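Probable zinc protease (Pseudomonas aeruginosa, PDB 4NNZ) is a subunit of a heterodimeric zinc protease of the M16 family and probably takes part in metal-dependent peptide hydrolysis. Local coordinates at residues A[21-25]-A[364-370]; A[270-274]-A[348-353]; A[353-357]-A[391-397]. One frame throughout, in Å; residues are numbered along the deposited sequence.

Contact 1 (A[21-25]-A[364-370])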
ATOM      1  N   ARG A  21      17.148  31.654  12.444  1.00 53.14           N
ATOM      2  CA  ARG A  21      18.369  31.675  13.209  1.00 55.06           C
ATOM      3  C   ARG A  21      19.420  32.588  12.629  1.00 57.31           C
ATOM      4  O   ARG A  21      19.762  32.496  11.484  1.00 53.33           O
ATOM      5  CB  ARG A  21      18.949  30.300  13.357  1.00 54.14           C
ATOM      6  CG  ARG A  21      20.096  30.327  14.318  1.00 57.97           C
ATOM      7  CD  ARG A  21      20.705  28.974  14.432  1.00 61.79           C
ATOM      8  NE  ARG A  21      19.725  28.040  14.920  1.00 65.93           N
ATOM      9  CZ  ARG A  21      19.987  26.778  15.180  1.00 65.82           C
ATOM     10  NH1 ARG A  21      21.203  26.319  15.002  1.00 66.05           N
ATOM     11  NH2 ARG A  21      19.039  25.985  15.613  1.00 63.63           N
ATOM     12  N   GLU A  22      19.942  33.471  13.459  1.00 60.05           N
ATOM     13  CA  GLU A  22      20.913  34.443  13.037  1.00 60.12           C
ATOM     14  C   GLU A  22      22.314  33.919  13.154  1.00 56.19           C
ATOM     15  O   GLU A  22      22.673  33.359  14.144  1.00 54.59           O
ATOM     16  CB  GLU A  22      20.758  35.684  13.877  1.00 65.82           C
ATOM     17  CG  GLU A  22      19.360  36.242  13.815  1.00 76.85           C
ATOM     18  CD  GLU A  22      19.089  37.268  14.881  1.00 88.14           C
ATOM     19  OE1 GLU A  22      18.100  38.017  14.759  1.00 82.68           O
ATOM     20  OE2 GLU A  22      19.868  37.318  15.838  1.00 86.43           O
ATOM     21  N   ASP A  23      23.084  34.053  12.096  1.00 55.85           N
ATOM     22  CA  ASP A  23      24.490  33.745  12.123  1.00 62.15           C
ATOM     23  C   ASP A  23      25.180  34.757  11.237  1.00 63.05           C
ATOM     24  O   ASP A  23      25.023  34.725  10.054  1.00 62.12           O
ATOM     25  CB  ASP A  23      24.684  32.330  11.609  1.00 64.36           C
ATOM     26  CG  ASP A  23      26.110  31.908  11.563  1.00 71.16           C
ATOM     27  OD1 ASP A  23      26.983  32.764  11.522  1.00 69.16           O
ATOM     28  OD2 ASP A  23      26.374  30.704  11.553  1.00 68.00           O
ATOM     29  N   HIS A  24      25.954  35.655  11.812  1.00 72.69           N
ATOM     30  CA  HIS A  24      26.526  36.766  11.065  1.00 71.65           C
ATOM     31  C   HIS A  24      27.971  36.567  10.632  1.00 67.45           C
ATOM     32  O   HIS A  24      28.633  37.487  10.240  1.00 63.60           O
ATOM     33  CB  HIS A  24      26.348  38.082  11.809  1.00 67.50           C
ATOM     34  CG  HIS A  24      25.069  38.176  12.564  1.00 67.20           C
ATOM     35  ND1 HIS A  24      23.942  38.753  12.039  1.00 71.63           N
ATOM     36  CD2 HIS A  24      24.737  37.769  13.805  1.00 67.60           C
ATOM     37  CE1 HIS A  24      22.967  38.699  12.923  1.00 71.24           C
ATOM     38  NE2 HIS A  24      23.425  38.106  14.006  1.00 69.59           N
ATOM     39  N   ARG A  25      28.422  35.332  10.663  1.00 69.10           N
ATOM     40  CA  ARG A  25      29.782  34.976  10.351  1.00 70.05           C
ATOM     41  C   ARG A  25      30.161  35.296   8.938  1.00 69.35           C
ATOM     42  O   ARG A  25      31.302  35.537   8.639  1.00 61.70           O
ATOM     43  CB  ARG A  25      30.016  33.514  10.659  1.00 77.13           C
ATOM     44  CG  ARG A  25      30.482  33.302  12.081  1.00 80.24           C
ATOM     45  CD  ARG A  25      30.628  31.844  12.402  1.00 87.79           C
ATOM     46  NE  ARG A  25      29.422  31.131  12.067  1.00 95.01           N
ATOM     47  CZ  ARG A  25      29.413  29.940  11.506  1.00 95.02           C
ATOM     48  NH1 ARG A  25      28.268  29.359  11.219  1.00 92.09           N
ATOM     49  NH2 ARG A  25      30.554  29.343  11.238  1.00 90.72           N
ATOM     50  N   LYS A 364      26.987  20.977  12.240  1.00 82.33           N
ATOM     51  CA  LYS A 364      26.231  21.987  12.919  1.00 86.47           C
ATOM     52  C   LYS A 364      26.568  23.233  12.217  1.00 86.82           C
ATOM     53  O   LYS A 364      25.713  23.974  11.809  1.00101.37           O
ATOM     54  CB  LYS A 364      26.716  22.116  14.358  1.00 91.29           C
ATOM     55  CG  LYS A 364      26.408  23.436  15.053  0.99 91.03           C
ATOM     56  CD  LYS A 364      25.763  23.212  16.410  0.61 89.86           C
ATOM     57  CE  LYS A 364      24.453  23.978  16.549  0.30 90.89           C
ATOM     58  NZ  LYS A 364      24.648  25.445  16.438  1.00 93.11           N
ATOM     59  N   ASP A 365      27.851  23.459  12.097  1.00 75.82           N
ATOM     60  CA  ASP A 365      28.358  24.595  11.406  1.00 61.32           C
ATOM     61  C   ASP A 365      27.866  24.273  10.039  1.00 59.17           C
ATOM     62  O   ASP A 365      27.655  23.123   9.751  1.00 69.90           O
ATOM     63  CB  ASP A 365      29.866  24.574  11.499  1.00 40.00           C
ATOM     64  CG  ASP A 365      30.505  25.581  10.635  1.00 40.00           C
ATOM     65  OD1 ASP A 365      30.054  25.768   9.505  1.00 40.00           O
ATOM     66  OD2 ASP A 365      31.472  26.201  11.081  1.00 40.00           O
ATOM     67  N   SER A 366      27.614  25.300   9.257  1.00 56.29           N
ATOM     68  CA  SER A 366      26.922  25.219   7.991  1.00 53.16           C
ATOM     69  C   SER A 366      25.498  25.613   8.206  1.00 50.99           C
ATOM     70  O   SER A 366      24.716  24.879   8.718  1.00 49.58           O
ATOM     71  CB  SER A 366      26.976  23.850   7.384  1.00 51.98           C
ATOM     72  OG  SER A 366      26.425  23.891   6.101  1.00 50.99           O
ATOM     73  N   ILE A 367      25.185  26.811   7.797  1.00 52.77           N
ATOM     74  CA  ILE A 367      23.887  27.344   7.986  1.00 54.16           C
ATOM     75  C   ILE A 367      22.859  26.517   7.231  1.00 51.75           C
ATOM     76  O   ILE A 367      21.743  26.426   7.641  1.00 47.76           O
ATOM     77  CB  ILE A 367      23.849  28.834   7.644  1.00 51.89           C
ATOM     78  CG1 ILE A 367      24.307  29.063   6.230  1.00 53.42           C
ATOM     79  CG2 ILE A 367      24.748  29.587   8.577  1.00 50.38           C
ATOM     80  CD1 ILE A 367      24.026  30.447   5.740  1.00 55.95           C
ATOM     81  N   ALA A 368      23.260  25.931   6.118  1.00 49.46           N
ATOM     82  CA  ALA A 368      22.379  25.078   5.363  1.00 53.70           C
ATOM     83  C   ALA A 368      21.953  23.832   6.094  1.00 51.26           C
ATOM     84  O   ALA A 368      20.830  23.446   6.018  1.00 53.29           O
ATOM     85  CB  ALA A 368      23.002  24.715   4.046  1.00 54.34           C
ATOM     86  N   ALA A 369      22.870  23.187   6.770  1.00 49.34           N
ATOM     87  CA  ALA A 369      22.548  22.031   7.553  1.00 49.37           C
ATOM     88  C   ALA A 369      21.638  22.338   8.708  1.00 52.05           C
ATOM     89  O   ALA A 369      20.773  21.562   9.019  1.00 59.29           O
ATOM     90  CB  ALA A 369      23.802  21.342   8.029  1.00 48.49           C
ATOM     91  N   GLN A 370      21.864  23.446   9.377  1.00 50.94           N
ATOM     92  CA  GLN A 370      21.038  23.800  10.494  1.00 48.89           C
ATOM     93  C   GLN A 370      19.664  24.045  10.001  1.00 43.36           C
ATOM     94  O   GLN A 370      18.725  23.681  10.630  1.00 47.56           O
ATOM     95  CB  GLN A 370      21.552  25.037  11.195  1.00 50.75           C
ATOM     96  CG  GLN A 370      22.895  24.881  11.840  1.00 52.70           C
ATOM     97  CD  GLN A 370      23.464  26.191  12.299  1.00 55.51           C
ATOM     98  OE1 GLN A 370      23.193  26.650  13.390  1.00 59.74           O
ATOM     99  NE2 GLN A 370      24.261  26.790  11.473  1.00 55.12           N
TER
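Charged and polar side chains dominate this surface contact, in which the end of strand 17-22 and the loop after it meet the linker before helix 367-379 and its first turn, the segments lying 339 residues apart at their closest ends. The salt bridges centre on Arg25. Its NH2 reaches Asp365 OD2 at 3.3 Å, with the carboxylate oxygen at the edge of the guanidinium, while NH1 lies a very short 2.3 Å from Asp23 OD2 and NE donates to Asp23 OD1 at 3.0 Å. One arginine thus sits between two aspartates, one from each segment. Asp23 OD1 also accepts from Arg25 N at 3.1 Å, an Asx turn, so the same carboxylate serves both the turn and the network.

A charged-to-neutral hydrogen bond, short but weak because of its angle, runs from Arg21 NH1 to Gln370 OE1 at 2.6 Å. The other end of that amide turns back on its own helix, where Gln370 NE2 makes a weak bond of 3.4 Å to the carbonyl O of Ser366, the N-cap residue.

Van der Waals contact is slight: the methyl CG2 of Ile367 lies 3.6 Å from the carboxylate oxygen OD2 of Asp23, and both Ile367 and Arg21 touch Val195 on strand 190-196, the neighbour of strand 17-22 in the six-stranded sheet. The N-terminal sheet and a helix of the C-terminal half are thereby joined.

Like charges also meet: Lys364 NZ lies 3.8 Å from Arg21 NH1. Two aspartates share Arg25, so the join rests on a surface salt-bridge network and one weak hydrogen bond.

Contact 2 (A[270-274]-A[348-353])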
ATOM      1  N   LEU A 270      22.333   4.122  18.246  1.00 41.70           N
ATOM      2  CA  LEU A 270      23.573   3.695  18.804  1.00 40.30           C
ATOM      3  C   LEU A 270      23.937   2.306  18.321  1.00 42.62           C
ATOM      4  O   LEU A 270      25.077   2.030  18.087  1.00 45.36           O
ATOM      5  CB  LEU A 270      23.493   3.735  20.327  1.00 46.48           C
ATOM      6  CG  LEU A 270      24.224   4.783  21.156  1.00 47.47           C
ATOM      7  CD1 LEU A 270      25.651   4.935  20.732  1.00 49.75           C
ATOM      8  CD2 LEU A 270      23.551   6.127  21.083  1.00 50.55           C
ATOM      9  N   ILE A 271      22.972   1.426  18.165  1.00 40.34           N
ATOM     10  CA  ILE A 271      23.256   0.092  17.680  1.00 40.73           C
ATOM     11  C   ILE A 271      23.798   0.116  16.273  1.00 40.77           C
ATOM     12  O   ILE A 271      24.670  -0.650  15.949  1.00 42.90           O
ATOM     13  CB  ILE A 271      22.044  -0.852  17.813  1.00 40.62           C
ATOM     14  CG1 ILE A 271      21.876  -1.297  19.239  1.00 41.71           C
ATOM     15  CG2 ILE A 271      22.201  -2.119  17.014  1.00 39.10           C
ATOM     16  CD1 ILE A 271      20.485  -1.744  19.550  1.00 40.36           C
ATOM     17  N   GLY A 272      23.279   0.991  15.440  1.00 38.42           N
ATOM     18  CA  GLY A 272      23.791   1.090  14.110  1.00 39.22           C
ATOM     19  C   GLY A 272      25.229   1.494  14.087  1.00 39.11           C
ATOM     20  O   GLY A 272      25.992   0.994  13.336  1.00 36.35           O
ATOM     21  N   ALA A 273      25.571   2.431  14.931  1.00 40.07           N
ATOM     22  CA  ALA A 273      26.913   2.911  15.048  1.00 44.35           C
ATOM     23  C   ALA A 273      27.861   1.844  15.532  1.00 42.72           C
ATOM     24  O   ALA A 273      28.972   1.766  15.103  1.00 47.11           O
ATOM     25  CB  ALA A 273      26.948   4.132  15.925  1.00 44.30           C
ATOM     26  N   LEU A 274      27.403   1.023  16.444  1.00 42.94           N
ATOM     27  CA  LEU A 274      28.172  -0.086  16.921  1.00 46.54           C
ATOM     28  C   LEU A 274      28.459  -1.099  15.844  1.00 46.16           C
ATOM     29  O   LEU A 274      29.460  -1.745  15.859  1.00 41.29           O
ATOM     30  CB  LEU A 274      27.441  -0.785  18.048  1.00 46.88           C
ATOM     31  CG  LEU A 274      27.450  -0.182  19.431  1.00 52.37           C
ATOM     32  CD1 LEU A 274      26.287  -0.763  20.186  1.00 55.84           C
ATOM     33  CD2 LEU A 274      28.746  -0.441  20.170  1.00 51.21           C
ATOM     34  N   GLU A 348      33.056   0.469  24.779  1.00 70.75           N
ATOM     35  CA  GLU A 348      32.635   0.435  23.391  1.00 69.50           C
ATOM     36  C   GLU A 348      31.627   1.495  23.031  1.00 58.47           C
ATOM     37  O   GLU A 348      31.718   2.081  21.997  1.00 60.70           O
ATOM     38  CB  GLU A 348      32.086  -0.928  23.010  1.00 71.51           C
ATOM     39  CG  GLU A 348      31.998  -1.174  21.520  1.00 74.36           C
ATOM     40  CD  GLU A 348      31.518  -2.571  21.179  1.00 78.38           C
ATOM     41  OE1 GLU A 348      30.649  -3.069  21.889  1.00 78.33           O
ATOM     42  OE2 GLU A 348      32.008  -3.177  20.214  1.00 68.54           O
ATOM     43  N   ILE A 349      30.628   1.692  23.868  1.00 53.49           N
ATOM     44  CA  ILE A 349      29.568   2.620  23.552  1.00 59.85           C
ATOM     45  C   ILE A 349      30.051   4.033  23.453  1.00 66.67           C
ATOM     46  O   ILE A 349      29.592   4.777  22.624  1.00 69.35           O
ATOM     47  CB  ILE A 349      28.457   2.581  24.599  1.00 60.82           C
ATOM     48  CG1 ILE A 349      27.807   1.227  24.593  1.00 62.10           C
ATOM     49  CG2 ILE A 349      27.375   3.609  24.315  1.00 64.76           C
ATOM     50  CD1 ILE A 349      26.616   1.129  25.502  1.00 65.76           C
ATOM     51  N   GLU A 350      30.900   4.424  24.374  1.00 67.27           N
ATOM     52  CA  GLU A 350      31.373   5.770  24.379  1.00 66.60           C
ATOM     53  C   GLU A 350      32.185   6.114  23.173  1.00 65.50           C
ATOM     54  O   GLU A 350      32.046   7.185  22.650  1.00 69.35           O
ATOM     55  CB  GLU A 350      32.156   6.057  25.629  1.00 73.01           C
ATOM     56  CG  GLU A 350      31.343   6.802  26.645  1.00 83.22           C
ATOM     57  CD  GLU A 350      31.066   8.221  26.232  1.00 86.81           C
ATOM     58  OE1 GLU A 350      31.985   8.873  25.719  1.00 82.81           O
ATOM     59  OE2 GLU A 350      29.935   8.683  26.434  1.00 82.02           O
ATOM     60  N   ARG A 351      33.041   5.212  22.737  1.00 60.78           N
ATOM     61  CA  ARG A 351      33.853   5.486  21.577  1.00 61.24           C
ATOM     62  C   ARG A 351      32.932   5.682  20.428  1.00 61.11           C
ATOM     63  O   ARG A 351      33.126   6.541  19.608  1.00 56.43           O
ATOM     64  CB  ARG A 351      34.766   4.305  21.292  1.00 68.19           C
ATOM     65  CG  ARG A 351      35.337   4.242  19.897  1.00 75.13           C
ATOM     66  CD  ARG A 351      35.965   2.898  19.615  1.00 85.74           C
ATOM     67  NE  ARG A 351      34.979   1.920  19.188  1.00 96.23           N
ATOM     68  CZ  ARG A 351      34.860   1.453  17.954  1.00 97.36           C
ATOM     69  NH1 ARG A 351      34.719   2.277  16.929  1.00 94.03           N
ATOM     70  NH2 ARG A 351      34.889   0.154  17.748  1.00 95.16           N
ATOM     71  N   VAL A 352      31.960   4.807  20.337  1.00 57.44           N
ATOM     72  CA  VAL A 352      30.964   4.873  19.303  1.00 55.79           C
ATOM     73  C   VAL A 352      30.039   6.068  19.411  1.00 51.57           C
ATOM     74  O   VAL A 352      29.671   6.627  18.425  1.00 51.86           O
ATOM     75  CB  VAL A 352      30.250   3.523  19.197  1.00 61.32           C
ATOM     76  CG1 VAL A 352      28.910   3.610  18.508  1.00 62.30           C
ATOM     77  CG2 VAL A 352      31.146   2.545  18.485  1.00 59.49           C
ATOM     78  N   ARG A 353      29.622   6.407  20.607  1.00 48.74           N
ATOM     79  CA  ARG A 353      28.782   7.560  20.796  1.00 48.49           C
ATOM     80  C   ARG A 353      29.477   8.844  20.474  1.00 54.12           C
ATOM     81  O   ARG A 353      28.888   9.767  19.960  1.00 55.00           O
ATOM     82  CB  ARG A 353      28.268   7.626  22.211  1.00 50.69           C
ATOM     83  CG  ARG A 353      27.104   8.562  22.389  1.00 50.29           C
ATOM     84  CD  ARG A 353      26.867   8.857  23.843  1.00 54.03           C
ATOM     85  NE  ARG A 353      27.045   7.672  24.648  1.00 57.97           N
ATOM     86  CZ  ARG A 353      26.601   7.536  25.875  1.00 59.18           C
ATOM     87  NH1 ARG A 353      25.948   8.511  26.435  1.00 71.49           N
ATOM     88  NH2 ARG A 353      26.817   6.435  26.536  1.00 59.99           N
TER
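Leu270 opens the contact from helix 262-276. Its CA-to-CB bond points sideways, yet CD1 comes to 4.2 Å from both Ile349 CG2 and Val352 CG1 and to 4.0 Å from Arg353 CB, so one methyl group meets three residues of helix 346-364. A turn later the CA-to-CB bond of Ala273 points toward the partner, and its CB lies 3.3 Å from Val352 CG1. The small alanine leaves room for the valine to come this close to helix 262-276. Leu274 completes the set: its backbone N is 3.6 Å from Val352 CG1, its CG is 4.2 Å from that same methyl, and its CD2 rests 3.6 Å from Glu348 CG. Val352 therefore projects among Leu270, Ala273 and Leu274. The aliphatic part of Glu348 joins the packing, while its carboxylate forms a salt bridge with Arg282.

The two short helical segments cross almost at right angles, at 95°, with their axes 9.4 Å apart, which confines the buried interface to a compact patch. Helix 399-409 lies against this crossing, where Ile402 touches both Leu274 and Ile349, and Val397 in the preceding loop packs on Leu270, so the pair belongs to a layer of helices in the C-terminal half of the M16 chain.

Contact 3 (A[353-357]-A[391-397])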
ATOM      1  N   ARG A 353      29.622   6.407  20.607  1.00 48.74           N
ATOM      2  CA  ARG A 353      28.782   7.560  20.796  1.00 48.49           C
ATOM      3  C   ARG A 353      29.477   8.844  20.474  1.00 54.12           C
ATOM      4  O   ARG A 353      28.888   9.767  19.960  1.00 55.00           O
ATOM      5  CB  ARG A 353      28.268   7.626  22.211  1.00 50.69           C
ATOM      6  CG  ARG A 353      27.104   8.562  22.389  1.00 50.29           C
ATOM      7  CD  ARG A 353      26.867   8.857  23.843  1.00 54.03           C
ATOM      8  NE  ARG A 353      27.045   7.672  24.648  1.00 57.97           N
ATOM      9  CZ  ARG A 353      26.601   7.536  25.875  1.00 59.18           C
ATOM     10  NH1 ARG A 353      25.948   8.511  26.435  1.00 71.49           N
ATOM     11  NH2 ARG A 353      26.817   6.435  26.536  1.00 59.99           N
ATOM     12  N   ALA A 354      30.730   8.935  20.861  1.00 57.79           N
ATOM     13  CA  ALA A 354      31.446  10.174  20.737  1.00 52.52           C
ATOM     14  C   ALA A 354      31.612  10.565  19.311  1.00 50.71           C
ATOM     15  O   ALA A 354      31.470  11.696  18.950  1.00 48.87           O
ATOM     16  CB  ALA A 354      32.786  10.046  21.396  1.00 48.07           C
ATOM     17  N   GLN A 355      31.966   9.602  18.505  1.00 55.46           N
ATOM     18  CA  GLN A 355      32.152   9.833  17.100  1.00 58.83           C
ATOM     19  C   GLN A 355      30.892  10.207  16.371  1.00 56.10           C
ATOM     20  O   GLN A 355      30.929  10.931  15.411  1.00 58.55           O
ATOM     21  CB  GLN A 355      32.960   8.731  16.435  1.00 59.90           C
ATOM     22  CG  GLN A 355      34.366   9.225  16.136  1.00 64.04           C
ATOM     23  CD  GLN A 355      35.332   8.164  15.687  1.00 66.79           C
ATOM     24  OE1 GLN A 355      34.988   7.273  14.944  1.00 64.72           O
ATOM     25  NE2 GLN A 355      36.560   8.276  16.129  1.00 66.18           N
ATOM     26  N   MET A 356      29.776   9.691  16.831  1.00 52.57           N
ATOM     27  CA  MET A 356      28.500  10.065  16.304  1.00 55.69           C
ATOM     28  C   MET A 356      28.202  11.510  16.574  1.00 58.12           C
ATOM     29  O   MET A 356      27.676  12.215  15.745  1.00 53.12           O
ATOM     30  CB  MET A 356      27.441   9.241  16.982  1.00 56.70           C
ATOM     31  CG  MET A 356      26.465   8.591  16.056  1.00 61.19           C
ATOM     32  SD  MET A 356      25.247   7.639  16.940  1.00 60.72           S
ATOM     33  CE  MET A 356      23.796   8.611  16.676  1.00 61.17           C
ATOM     34  N   ILE A 357      28.476  11.931  17.784  1.00 57.84           N
ATOM     35  CA  ILE A 357      28.261  13.290  18.153  1.00 57.39           C
ATOM     36  C   ILE A 357      29.168  14.196  17.363  1.00 56.07           C
ATOM     37  O   ILE A 357      28.765  15.221  16.877  1.00 61.92           O
ATOM     38  CB  ILE A 357      28.528  13.439  19.627  1.00 59.04           C
ATOM     39  CG1 ILE A 357      27.588  12.518  20.373  1.00 59.22           C
ATOM     40  CG2 ILE A 357      28.355  14.874  20.045  1.00 61.24           C
ATOM     41  CD1 ILE A 357      27.493  12.798  21.843  1.00 58.34           C
ATOM     42  N   LEU A 391      21.870  15.640  21.842  1.00 75.35           N
ATOM     43  CA  LEU A 391      23.177  15.197  22.339  1.00 79.11           C
ATOM     44  C   LEU A 391      23.141  14.788  23.820  1.00 76.66           C
ATOM     45  O   LEU A 391      24.040  14.107  24.319  1.00 74.24           O
ATOM     46  CB  LEU A 391      24.245  16.273  22.085  1.00 84.82           C
ATOM     47  CG  LEU A 391      24.682  16.519  20.631  0.50 97.57           C
ATOM     48  CD1 LEU A 391      24.892  15.207  19.895  0.50 99.63           C
ATOM     49  CD2 LEU A 391      23.692  17.394  19.885  0.50 93.59           C
ATOM     50  N   GLU A 392      22.090  15.207  24.513  1.00 73.18           N
ATOM     51  CA  GLU A 392      21.849  14.776  25.849  1.00 74.99           C
ATOM     52  C   GLU A 392      21.162  13.453  25.788  1.00 68.59           C
ATOM     53  O   GLU A 392      21.410  12.574  26.577  1.00 65.20           O
ATOM     54  CB  GLU A 392      21.003  15.791  26.576  1.00 80.64           C
ATOM     55  CG  GLU A 392      20.632  15.366  27.970  1.00 90.69           C
ATOM     56  CD  GLU A 392      21.774  14.715  28.703  1.00 89.43           C
ATOM     57  OE1 GLU A 392      22.849  15.321  28.760  1.00 89.05           O
ATOM     58  OE2 GLU A 392      21.587  13.605  29.224  1.00 81.67           O
ATOM     59  N   ALA A 393      20.280  13.325  24.825  1.00 65.77           N
ATOM     60  CA  ALA A 393      19.517  12.119  24.639  1.00 58.23           C
ATOM     61  C   ALA A 393      20.379  10.944  24.295  1.00 51.22           C
ATOM     62  O   ALA A 393      20.116   9.856  24.702  1.00 56.78           O
ATOM     63  CB  ALA A 393      18.482  12.338  23.572  1.00 56.69           C
ATOM     64  N   LEU A 394      21.376  11.168  23.481  1.00 49.11           N
ATOM     65  CA  LEU A 394      22.265  10.112  23.087  1.00 52.85           C
ATOM     66  C   LEU A 394      23.037   9.642  24.290  1.00 57.44           C
ATOM     67  O   LEU A 394      23.382   8.495  24.421  1.00 55.41           O
ATOM     68  CB  LEU A 394      23.185  10.567  21.979  1.00 51.82           C
ATOM     69  CG  LEU A 394      22.595  10.513  20.592  1.00 52.32           C
ATOM     70  CD1 LEU A 394      23.657  10.717  19.555  1.00 54.09           C
ATOM     71  CD2 LEU A 394      21.890   9.207  20.349  1.00 53.06           C
ATOM     72  N   LYS A 395      23.327  10.594  25.146  1.00 64.67           N
ATOM     73  CA  LYS A 395      24.082  10.365  26.347  1.00 68.44           C
ATOM     74  C   LYS A 395      23.366   9.447  27.291  1.00 63.72           C
ATOM     75  O   LYS A 395      23.981   8.669  27.961  1.00 66.63           O
ATOM     76  CB  LYS A 395      24.332  11.675  27.031  1.00 75.80           C
ATOM     77  CG  LYS A 395      25.757  11.879  27.444  1.00 88.01           C
ATOM     78  CD  LYS A 395      25.961  13.272  28.005  1.00 93.38           C
ATOM     79  CE  LYS A 395      25.910  13.294  29.517  1.00 97.83           C
ATOM     80  NZ  LYS A 395      27.213  13.641  30.139  1.00 94.00           N
ATOM     81  N   ALA A 396      22.053   9.551  27.346  1.00 63.71           N
ATOM     82  CA  ALA A 396      21.251   8.750  28.251  1.00 62.53           C
ATOM     83  C   ALA A 396      21.259   7.259  27.978  1.00 61.26           C
ATOM     84  O   ALA A 396      20.975   6.488  28.854  1.00 64.18           O
ATOM     85  CB  ALA A 396      19.841   9.279  28.335  1.00 60.71           C
ATOM     86  N   VAL A 397      21.588   6.865  26.772  1.00 60.88           N
ATOM     87  CA  VAL A 397      21.554   5.475  26.438  1.00 56.64           C
ATOM     88  C   VAL A 397      22.563   4.718  27.245  1.00 52.85           C
ATOM     89  O   VAL A 397      23.692   5.100  27.331  1.00 53.32           O
ATOM     90  CB  VAL A 397      21.834   5.282  24.955  1.00 55.56           C
ATOM     91  CG1 VAL A 397      21.820   3.821  24.604  1.00 55.38           C
ATOM     92  CG2 VAL A 397      20.798   6.013  24.153  1.00 57.57           C
TER
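Helix segments 353-357 and 391-396 run antiparallel, at 168° between their directions and with axes 10.8 Å apart, forming a helix-helix pair in the C-terminal half of this M16-family protein. Their closest CA pairs are Arg353 with Leu394 at 7.4 Å and Ile357 with Leu391 at 6.9 Å, so the register advances along one helix as it retreats along the other.

Leucines from helix 386-396 supply much of the apolar packing. Leu394 CD1 lies 3.6 Å from Met356 CE and 4.4 Å from Ile357 CG1, while Leu391 CD1 meets Ile357 CG2 at 3.5 Å. Beyond this pair, helix 262-276 touches both partners, through Arg269 against Met356 and Leu270 against Leu394.

Arg353 reaches toward the C-terminal end of helix 386-396, where backbone carbonyls gather around its guanidinium. Leu394 O sits over one face, and Arg353 NH1 donates to Lys395 O in a very short but weak, poorly angled hydrogen bond of 2.5 Å, although crowding in the model makes the position of NH1 less certain.

Contacts 2 and 3 share helix 346-364 and Arg353, their centres 9 Å apart. They follow one another along the chain and touch directly through Leu270 CD2 and Leu394 CD2, 3.6 Å apart, so helices 262-276, 346-364 and 386-396 pack as one helical unit. Contact 1 stands apart, its centre 27 Å from that of contact 2 and 22 Å from that of contact 3. Its sequence span encloses contact 2 and interlocks with contact 3. Helix 367-379, which follows helix 346-364 and precedes helix 386-396, carries the connection from this unit to the N-terminal six-stranded sheet, tying together distant halves of the chain.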